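DUF917 domain-containing protein (Chromobacterium violaceum, PDB 2O3I) is of unknown function but belongs to the DUF917 family, which combines an N-terminal and a C-terminal S-Me-THD-like domain. Local coordinates at residues F3-S8 against D47-V52; D42-D47 against V120-G125; V128-G133 against G224-A229. The protein carries 2 engineered substitutions. One frame throughout, in Å; residues are numbered along the deposited sequence.

Interaction 1 (F3-S8 against D47-V52)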
loop_
_atom_site.group_PDB
_atom_site.type_symbol
_atom_site.label_atom_id
_atom_site.label_comp_id
_atom_site.label_asym_id
_atom_site.label_seq_id
_atom_site.Cartn_x
_atom_site.Cartn_y
_atom_site.Cartn_z
ATOM N N PHE A 3 -2.168 -34.777 16.782
ATOM C CA PHE A 3 -3.597 -35.038 16.959
ATOM C C PHE A 3 -4.437 -34.406 15.846
ATOM O O PHE A 3 -3.893 -33.770 14.938
ATOM C CB PHE A 3 -4.070 -34.566 18.354
ATOM C CG PHE A 3 -4.009 -33.071 18.569
ATOM C CD1 PHE A 3 -5.115 -32.269 18.305
ATOM C CD2 PHE A 3 -2.857 -32.471 19.072
ATOM C CE1 PHE A 3 -5.077 -30.893 18.542
ATOM C CE2 PHE A 3 -2.807 -31.101 19.312
ATOM C CZ PHE A 3 -3.922 -30.310 19.048
ATOM N N GLU A 4 -5.754 -34.600 15.892
ATOM C CA GLU A 4 -6.613 -34.026 14.863
ATOM C C GLU A 4 -7.887 -33.378 15.388
ATOM O O GLU A 4 -8.395 -33.727 16.463
ATOM C CB GLU A 4 -6.956 -35.077 13.790
ATOM C CG GLU A 4 -7.710 -36.293 14.273
ATOM C CD GLU A 4 -7.901 -37.348 13.179
ATOM O OE1 GLU A 4 -8.694 -38.285 13.401
ATOM O OE2 GLU A 4 -7.263 -37.251 12.107
ATOM N N LEU A 5 -8.392 -32.417 14.618
ATOM C CA LEU A 5 -9.602 -31.692 14.984
ATOM C C LEU A 5 -10.743 -32.089 14.070
ATOM O O LEU A 5 -10.528 -32.397 12.903
ATOM C CB LEU A 5 -9.381 -30.182 14.852
ATOM C CG LEU A 5 -8.242 -29.504 15.613
ATOM C CD1 LEU A 5 -8.057 -28.090 15.069
ATOM C CD2 LEU A 5 -8.549 -29.479 17.100
ATOM N N SER A 6 -11.956 -32.068 14.608
ATOM C CA SER A 6 -13.155 -32.387 13.849
ATOM C C SER A 6 -14.013 -31.120 13.886
ATOM O O SER A 6 -13.725 -30.199 14.644
ATOM C CB SER A 6 -13.909 -33.540 14.507
ATOM O OG SER A 6 -14.477 -33.127 15.741
ATOM N N PRO A 7 -15.072 -31.049 13.063
ATOM C CA PRO A 7 -15.899 -29.839 13.097
ATOM C C PRO A 7 -16.401 -29.488 14.502
ATOM O O PRO A 7 -16.364 -28.329 14.906
ATOM C CB PRO A 7 -17.034 -30.178 12.140
ATOM C CG PRO A 7 -16.322 -31.015 11.094
ATOM C CD PRO A 7 -15.465 -31.930 11.947
ATOM N N SER A 8 -16.842 -30.491 15.251
ATOM C CA SER A 8 -17.359 -30.255 16.597
ATOM C C SER A 8 -16.302 -29.738 17.577
ATOM O O SER A 8 -16.634 -29.263 18.659
ATOM C CB SER A 8 -18.002 -31.527 17.144
ATOM O OG SER A 8 -17.034 -32.532 17.343
ATOM N N ASP A 47 -12.773 -33.646 6.578
ATOM C CA ASP A 47 -13.492 -33.312 7.803
ATOM C C ASP A 47 -12.556 -33.236 9.010
ATOM O O ASP A 47 -12.930 -32.743 10.073
ATOM C CB ASP A 47 -14.539 -34.411 8.035
ATOM C CG ASP A 47 -15.783 -33.902 8.707
ATOM O OD1 ASP A 47 -16.265 -32.819 8.309
ATOM O OD2 ASP A 47 -16.294 -34.594 9.618
ATOM N N LYS A 48 -11.341 -33.737 8.834
ATOM C CA LYS A 48 -10.351 -33.777 9.900
ATOM C C LYS A 48 -9.192 -32.819 9.666
ATOM O O LYS A 48 -8.707 -32.671 8.544
ATOM C CB LYS A 48 -9.818 -35.206 10.043
ATOM C CG LYS A 48 -10.892 -36.232 10.411
ATOM C CD LYS A 48 -10.366 -37.665 10.332
ATOM C CE LYS A 48 -11.303 -38.646 11.035
ATOM N NZ LYS A 48 -12.715 -38.520 10.568
ATOM N N VAL A 49 -8.753 -32.174 10.740
ATOM C CA VAL A 49 -7.653 -31.228 10.674
ATOM C C VAL A 49 -6.454 -31.766 11.443
ATOM O O VAL A 49 -6.501 -31.937 12.661
ATOM C CB VAL A 49 -8.064 -29.857 11.262
ATOM C CG1 VAL A 49 -6.878 -28.916 11.267
ATOM C CG2 VAL A 49 -9.207 -29.259 10.448
ATOM N N ARG A 50 -5.379 -32.035 10.716
ATOM C CA ARG A 50 -4.161 -32.544 11.319
ATOM C C ARG A 50 -3.419 -31.410 12.025
ATOM O O ARG A 50 -3.169 -30.359 11.429
ATOM C CB ARG A 50 -3.282 -33.166 10.231
ATOM C CG ARG A 50 -2.145 -34.044 10.729
ATOM C CD ARG A 50 -1.933 -35.212 9.756
ATOM N NE ARG A 50 -2.015 -34.787 8.355
ATOM C CZ ARG A 50 -1.089 -34.068 7.724
ATOM N NH1 ARG A 50 0.013 -33.687 8.364
ATOM N NH2 ARG A 50 -1.270 -33.712 6.455
ATOM N N VAL A 51 -3.097 -31.623 13.301
ATOM C CA VAL A 51 -2.365 -30.638 14.094
ATOM C C VAL A 51 -1.061 -31.276 14.552
ATOM O O VAL A 51 -1.076 -32.341 15.158
ATOM C CB VAL A 51 -3.143 -30.215 15.354
ATOM C CG1 VAL A 51 -2.395 -29.081 16.056
ATOM C CG2 VAL A 51 -4.566 -29.810 14.986
ATOM N N VAL A 52 0.060 -30.619 14.273
ATOM C CA VAL A 52 1.372 -31.148 14.644
ATOM C C VAL A 52 2.148 -30.222 15.587
ATOM O O VAL A 52 1.908 -29.009 15.626
ATOM C CB VAL A 52 2.242 -31.390 13.380
ATOM C CG1 VAL A 52 1.551 -32.377 12.445
ATOM C CG2 VAL A 52 2.486 -30.075 12.654
#

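Interaction 2 (D42-D47 against V120-G125)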
loop_
_atom_site.group_PDB
_atom_site.type_symbol
_atom_site.label_atom_id
_atom_site.label_comp_id
_atom_site.label_asym_id
_atom_site.label_seq_id
_atom_site.Cartn_x
_atom_site.Cartn_y
_atom_site.Cartn_z
ATOM N N ASP A 42 -17.699 -30.347 -1.280
ATOM C CA ASP A 42 -17.045 -29.761 -2.438
ATOM C C ASP A 42 -15.908 -28.851 -1.981
ATOM O O ASP A 42 -14.762 -29.032 -2.383
ATOM C CB ASP A 42 -18.043 -28.948 -3.262
ATOM C CG ASP A 42 -17.469 -28.508 -4.593
ATOM O OD1 ASP A 42 -17.747 -27.369 -5.017
ATOM O OD2 ASP A 42 -16.745 -29.308 -5.222
ATOM N N TYR A 43 -16.231 -27.880 -1.128
ATOM C CA TYR A 43 -15.232 -26.933 -0.637
ATOM C C TYR A 43 -14.144 -27.580 0.238
ATOM O O TYR A 43 -12.959 -27.420 -0.044
ATOM C CB TYR A 43 -15.923 -25.788 0.112
ATOM C CG TYR A 43 -15.035 -24.584 0.380
ATOM C CD1 TYR A 43 -14.165 -24.555 1.477
ATOM C CD2 TYR A 43 -15.074 -23.464 -0.461
ATOM C CE1 TYR A 43 -13.363 -23.436 1.733
ATOM C CE2 TYR A 43 -14.271 -22.344 -0.217
ATOM C CZ TYR A 43 -13.424 -22.338 0.882
ATOM O OH TYR A 43 -12.655 -21.231 1.138
ATOM N N TYR A 44 -14.535 -28.307 1.284
ATOM C CA TYR A 44 -13.559 -28.961 2.159
ATOM C C TYR A 44 -13.434 -30.447 1.833
ATOM O O TYR A 44 -14.320 -31.239 2.152
ATOM C CB TYR A 44 -13.950 -28.798 3.631
ATOM C CG TYR A 44 -13.936 -27.369 4.125
ATOM C CD1 TYR A 44 -15.129 -26.675 4.345
ATOM C CD2 TYR A 44 -12.726 -26.706 4.369
ATOM C CE1 TYR A 44 -15.122 -25.354 4.801
ATOM C CE2 TYR A 44 -12.708 -25.384 4.822
ATOM C CZ TYR A 44 -13.914 -24.717 5.033
ATOM O OH TYR A 44 -13.912 -23.410 5.445
ATOM N N PRO A 45 -12.320 -30.850 1.202
ATOM C CA PRO A 45 -12.144 -32.265 0.857
ATOM C C PRO A 45 -11.989 -33.176 2.073
ATOM O O PRO A 45 -12.016 -34.396 1.950
ATOM C CB PRO A 45 -10.906 -32.248 -0.038
ATOM C CG PRO A 45 -10.097 -31.131 0.560
ATOM C CD PRO A 45 -11.135 -30.061 0.821
ATOM N N THR A 46 -11.832 -32.588 3.253
ATOM C CA THR A 46 -11.693 -33.396 4.450
ATOM C C THR A 46 -12.369 -32.770 5.667
ATOM O O THR A 46 -12.518 -31.550 5.767
ATOM C CB THR A 46 -10.201 -33.711 4.747
ATOM O OG1 THR A 46 -10.123 -34.604 5.858
ATOM C CG2 THR A 46 -9.422 -32.451 5.059
ATOM N N ASP A 47 -12.773 -33.646 6.578
ATOM C CA ASP A 47 -13.492 -33.312 7.803
ATOM C C ASP A 47 -12.556 -33.236 9.010
ATOM O O ASP A 47 -12.930 -32.743 10.073
ATOM C CB ASP A 47 -14.539 -34.411 8.035
ATOM C CG ASP A 47 -15.783 -33.902 8.707
ATOM O OD1 ASP A 47 -16.265 -32.819 8.309
ATOM O OD2 ASP A 47 -16.294 -34.594 9.618
ATOM N N VAL A 120 -7.949 -23.501 6.568
ATOM C CA VAL A 120 -7.038 -23.410 5.437
ATOM C C VAL A 120 -6.268 -24.722 5.244
ATOM O O VAL A 120 -6.114 -25.199 4.114
ATOM C CB VAL A 120 -6.047 -22.242 5.614
ATOM C CG1 VAL A 120 -4.977 -22.298 4.530
ATOM C CG2 VAL A 120 -6.793 -20.909 5.542
ATOM N N ALA A 121 -5.795 -25.303 6.342
ATOM C CA ALA A 121 -5.056 -26.563 6.289
ATOM C C ALA A 121 -5.944 -27.680 5.721
ATOM O O ALA A 121 -5.515 -28.460 4.873
ATOM C CB ALA A 121 -4.565 -26.939 7.688
ATOM N N ALA A 122 -7.183 -27.749 6.197
ATOM C CA ALA A 122 -8.133 -28.757 5.732
ATOM C C ALA A 122 -8.380 -28.597 4.240
ATOM O O ALA A 122 -8.498 -29.576 3.509
ATOM C CB ALA A 122 -9.450 -28.619 6.486
ATOM N N LYS A 123 -8.456 -27.346 3.800
ATOM C CA LYS A 123 -8.699 -27.022 2.406
ATOM C C LYS A 123 -7.519 -27.326 1.481
ATOM O O LYS A 123 -7.706 -27.757 0.343
ATOM C CB LYS A 123 -9.066 -25.540 2.297
ATOM C CG LYS A 123 -9.245 -25.018 0.875
ATOM C CD LYS A 123 -10.447 -25.645 0.179
ATOM C CE LYS A 123 -10.703 -25.009 -1.188
ATOM N NZ LYS A 123 -11.831 -25.684 -1.867
ATOM N N LEU A 124 -6.302 -27.109 1.965
ATOM C CA LEU A 124 -5.121 -27.326 1.141
ATOM C C LEU A 124 -4.354 -28.608 1.429
ATOM O O LEU A 124 -3.355 -28.901 0.765
ATOM C CB LEU A 124 -4.181 -26.130 1.279
ATOM C CG LEU A 124 -4.801 -24.774 0.931
ATOM C CD1 LEU A 124 -3.742 -23.697 1.047
ATOM C CD2 LEU A 124 -5.365 -24.807 -0.478
ATOM N N GLY A 125 -4.814 -29.371 2.413
ATOM C CA GLY A 125 -4.133 -30.607 2.752
ATOM C C GLY A 125 -2.845 -30.372 3.525
ATOM O O GLY A 125 -1.864 -31.100 3.356
#

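Interaction 3 (V128-G133 against G224-A229)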
loop_
_atom_site.group_PDB
_atom_site.type_symbol
_atom_site.label_atom_id
_atom_site.label_comp_id
_atom_site.label_asym_id
_atom_site.label_seq_id
_atom_site.Cartn_x
_atom_site.Cartn_y
_atom_site.Cartn_z
ATOM N N VAL A 128 -1.650 -27.855 10.650
ATOM C CA VAL A 128 -1.558 -26.625 11.430
ATOM C C VAL A 128 -0.633 -26.900 12.612
ATOM O O VAL A 128 -0.701 -27.963 13.227
ATOM C CB VAL A 128 -2.955 -26.185 11.932
ATOM C CG1 VAL A 128 -3.623 -27.334 12.664
ATOM C CG2 VAL A 128 -2.832 -24.967 12.843
ATOM N N VAL A 129 0.248 -25.952 12.914
ATOM C CA VAL A 129 1.185 -26.124 14.018
ATOM C C VAL A 129 0.528 -25.772 15.351
ATOM O O VAL A 129 -0.195 -24.788 15.442
ATOM C CB VAL A 129 2.432 -25.248 13.796
ATOM C CG1 VAL A 129 3.395 -25.383 14.970
ATOM C CG2 VAL A 129 3.109 -25.656 12.492
ATOM N N ASP A 130 0.768 -26.588 16.377
ATOM C CA ASP A 130 0.191 -26.348 17.700
ATOM C C ASP A 130 1.048 -25.289 18.354
ATOM O O ASP A 130 1.906 -25.590 19.187
ATOM C CB ASP A 130 0.188 -27.641 18.539
ATOM C CG ASP A 130 -0.591 -27.494 19.854
ATOM O OD1 ASP A 130 -1.207 -26.432 20.082
ATOM O OD2 ASP A 130 -0.596 -28.447 20.666
ATOM N N ALA A 131 0.807 -24.041 17.958
ATOM C CA ALA A 131 1.558 -22.902 18.455
ATOM C C ALA A 131 1.074 -21.639 17.775
ATOM O O ALA A 131 0.207 -21.689 16.904
ATOM C CB ALA A 131 3.043 -23.092 18.149
ATOM N N ASP A 132 1.639 -20.503 18.189
ATOM C CA ASP A 132 1.354 -19.209 17.592
ATOM C C ASP A 132 2.389 -18.200 18.084
ATOM O O ASP A 132 3.212 -18.512 18.947
ATOM C CB ASP A 132 -0.076 -18.730 17.884
ATOM C CG ASP A 132 -0.284 -18.346 19.324
ATOM O OD1 ASP A 132 -0.884 -19.152 20.056
ATOM O OD2 ASP A 132 0.150 -17.236 19.721
ATOM N N GLY A 133 2.344 -16.995 17.531
ATOM C CA GLY A 133 3.319 -15.971 17.868
ATOM C C GLY A 133 3.393 -15.293 19.229
ATOM O O GLY A 133 4.309 -14.494 19.441
ATOM N N GLY A 224 2.047 -25.294 22.098
ATOM C CA GLY A 224 0.899 -25.980 22.673
ATOM C C GLY A 224 -0.267 -25.050 22.934
ATOM O O GLY A 224 -1.165 -25.372 23.703
ATOM N N THR A 225 -0.262 -23.900 22.268
ATOM C CA THR A 225 -1.312 -22.903 22.448
ATOM C C THR A 225 -2.652 -23.312 21.857
ATOM O O THR A 225 -3.705 -22.917 22.361
ATOM C CB THR A 225 -0.892 -21.567 21.832
ATOM O OG1 THR A 225 -0.650 -21.744 20.428
ATOM C CG2 THR A 225 0.374 -21.054 22.513
ATOM N N LEU A 226 -2.626 -24.101 20.790
ATOM C CA LEU A 226 -3.875 -24.531 20.191
ATOM C C LEU A 226 -4.526 -25.583 21.094
ATOM O O LEU A 226 -5.713 -25.477 21.419
ATOM C CB LEU A 226 -3.639 -25.086 18.780
ATOM C CG LEU A 226 -4.894 -25.303 17.923
ATOM C CD1 LEU A 226 -4.513 -25.301 16.459
ATOM C CD2 LEU A 226 -5.595 -26.602 18.311
ATOM N N SER A 227 -3.757 -26.584 21.513
ATOM C CA SER A 227 -4.306 -27.630 22.368
ATOM C C SER A 227 -4.815 -27.125 23.730
ATOM O O SER A 227 -5.864 -27.567 24.212
ATOM C CB SER A 227 -3.284 -28.757 22.555
ATOM O OG SER A 227 -2.001 -28.255 22.863
ATOM N N ARG A 228 -4.095 -26.199 24.355
ATOM C CA ARG A 228 -4.564 -25.687 25.634
ATOM C C ARG A 228 -5.852 -24.877 25.413
ATOM O O ARG A 228 -6.726 -24.839 26.271
ATOM C CB ARG A 228 -3.496 -24.822 26.310
ATOM C CG ARG A 228 -3.249 -23.522 25.621
ATOM C CD ARG A 228 -2.652 -22.488 26.557
ATOM N NE ARG A 228 -2.788 -21.179 25.935
ATOM C CZ ARG A 228 -2.028 -20.128 26.203
ATOM N NH1 ARG A 228 -1.060 -20.218 27.100
ATOM N NH2 ARG A 228 -2.226 -18.996 25.544
ATOM N N ALA A 229 -5.970 -24.232 24.259
ATOM C CA ALA A 229 -7.178 -23.470 23.961
ATOM C C ALA A 229 -8.351 -24.440 23.857
ATOM O O ALA A 229 -9.455 -24.140 24.312
ATOM C CB ALA A 229 -7.020 -22.705 22.654
#

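Interaction 1 (F3-S8 against D47-V52)
The ring of Phe3 lies over the side chain of Val51, whose CB sits beneath one face, displaced toward the rim, in a CH-pi contact: Val51 CB is 3.8 Å from the ring centroid. The two methyls spread under the far end of the ring, Val51 CG1 meeting Phe3 CZ at 3.6 Å and Val51 CG2 lying nearer Phe3 CE1. Phe3 CG stands between its own backbone N and carbonyl carbon (chi1 66°), and the ring beyond it reaches over Val51. The same ring is also touched by Leu226 and Ser227 of helix 225-237.

On the same face of the sheet, Leu5 continues the apolar row. Its CG packs on Val51 CG2 at 3.7 Å, while Leu5 CB and Val49 CB meet at 3.8 Å. On the other face the carboxylate of Glu4 lies beside the methylenes of Lys48, with Glu4 OE1 3.5 Å from Lys48 CE; the lysine chain bends at its last torsion, and Glu4 OE1 and Lys48 NZ stay 4.9 Å apart, too far for a salt bridge. Farther along, the Pro7 ring crosses the Asp47 carboxylate at about a right angle, Pro7 CG lying 3.3 Å from Asp47 OD1, an oxygen that accepts the backbone N-H of Lys40.

Four backbone hydrogen bonds hold the strands together: Phe3 and Val51 form one hydrogen-bonded pair, Leu5 and Val49 the next. At the non-hydrogen-bonded pair of Glu4 and Arg50 between them, Glu4 CA also approaches Val49 O at 3.0 Å, a CA-H...O contact. This is regular antiparallel pairing at a sheet margin: strand 3-5 is an outermost strand of the mixed sheet within this chain, and strand 49-52 joins it to the parallel strands beyond.

Interaction 2 (D42-D47 against V120-G125)
Lys123 NZ is held by two parts of one residue, Tyr43. It donates a hydrogen bond of 2.8 Å to Tyr43 O, in the carbonyl plane and on a lone pair, with a C=O...N angle of 129°. The same amine stands over the centre of the Tyr43 ring in a cation-pi contact, with NZ 4.1 Å from the centroid and 12° off the ring normal. Lys123 CE follows over the same face, and Lys123 CD comes to 4.0 Å from Tyr43 CE1. A single bend in the lysine, at chi2 (66°), turns CD out of an otherwise extended chain.

Beside Lys123, Pro45 and Thr46 rest on the last turn of the helix. Thr46 CG2 approaches Ala122 O at 3.4 Å, and Pro45 CG lies 3.7 Å from that same oxygen. Tyr44 closes the row more loosely, its CD2 lying 4.3 Å from Ala122 CB.

The two tyrosines also brace each other: Tyr43 CD1 is 3.4 Å above the Tyr44 ring plane, over its centre, while Tyr44 CG lies in the plane of the Tyr43 ring. Farther out, Tyr43 OH is hydrogen-bonded to Asn81 OD1, which gives the far end of the Tyr43 ring a polar anchor, and the Trp79 ring meets the Tyr43 ring obliquely. Phe38 makes an edge-to-face contact with Tyr44, and Val84 of helix 81-96 touches Lys123.

Gly125, with positive phi, is where the backbone leaves the helix. The loop 42-47 thus covers the C-terminal turn of helix 111-124, the helix of a beta-alpha-beta crossover between the neighbouring parallel strands 101-105 and 127-129.

Interaction 3 (V128-G133 against G224-A229)
Asp130 OD1 is gripped by two backbone N-H groups at the start of helix 225-237. Ser227 N donates the straighter bond, 2.9 Å to Asp130 OD1 with an angle of 158° at the hydrogen, from the syn side and 31° out of the carboxylate plane. Leu226 N is as close to Asp130 OD1, but its bond is bent and weak. The second oxygen takes the side chain of the same serine: Ser227 OG donates to the syn lone pair of Asp130 OD2 at 2.6 Å. Asp130 CG is anti to the backbone N (chi1 -172°), and its carboxylate meets the first helical turn, where the positive end of the helix dipole would add to its attraction.

The backbone of Asp130 is used as well. Gly224, the N-cap residue, donates its N-H to Asp130 O at 2.9 Å, coming from above the carbonyl plane. Asp130 is itself the centre of an inverse gamma turn, which bends the chain here.

A second aspartate holds Thr225, the first residue of the helix. Thr225 OG1 donates to Asp132 OD1 at 2.6 Å, from the anti side and tilted out of the carboxylate plane; this oxygen is also hydrogen-bonded to Ser109 OG, and Asp132 OD2 accepts the N-H groups of Ala134 and Gly135. Val128 CG2 and Leu226 CD1 meet tip to tip at 4.0 Å, the apolar part of the contact.

Strand 127-129 runs between strands 49-52 and 101-105 in the mixed sheet, and Phe114 of helix 111-124 touches Asp132, Thr225 and Leu226. The buried contact thus ties an interior strand and the chain that follows it, in the N-terminal S-Me-THD-like domain, to the start of a helix in the C-terminal one, with Phe3 of strand 3-5 packed against Asp130.

How the interactions relate
Interactions 1 and 3 meet on neighbouring strands of one sheet, their centres about 13 Å apart: Val52 O lies 2.8 Å from Asp130 N, a probable hydrogen bond, and Phe3 CE2 packs 3.7 Å from Asp130 OD2. Interaction 2 stands about 11 Å from interaction 1, centre to centre. It shares Asp47 with it and touches it where Val49 CG2 comes to 4.0 Å from Ala122 CB. Interactions 2 and 3 are farther apart, about 19 Å between centres, but strand 127-129 follows helix 111-124 after a short turn. Together they link the margin of the mixed sheet, a helix packed on it and the helix 225-237. No ligand or active site is established here.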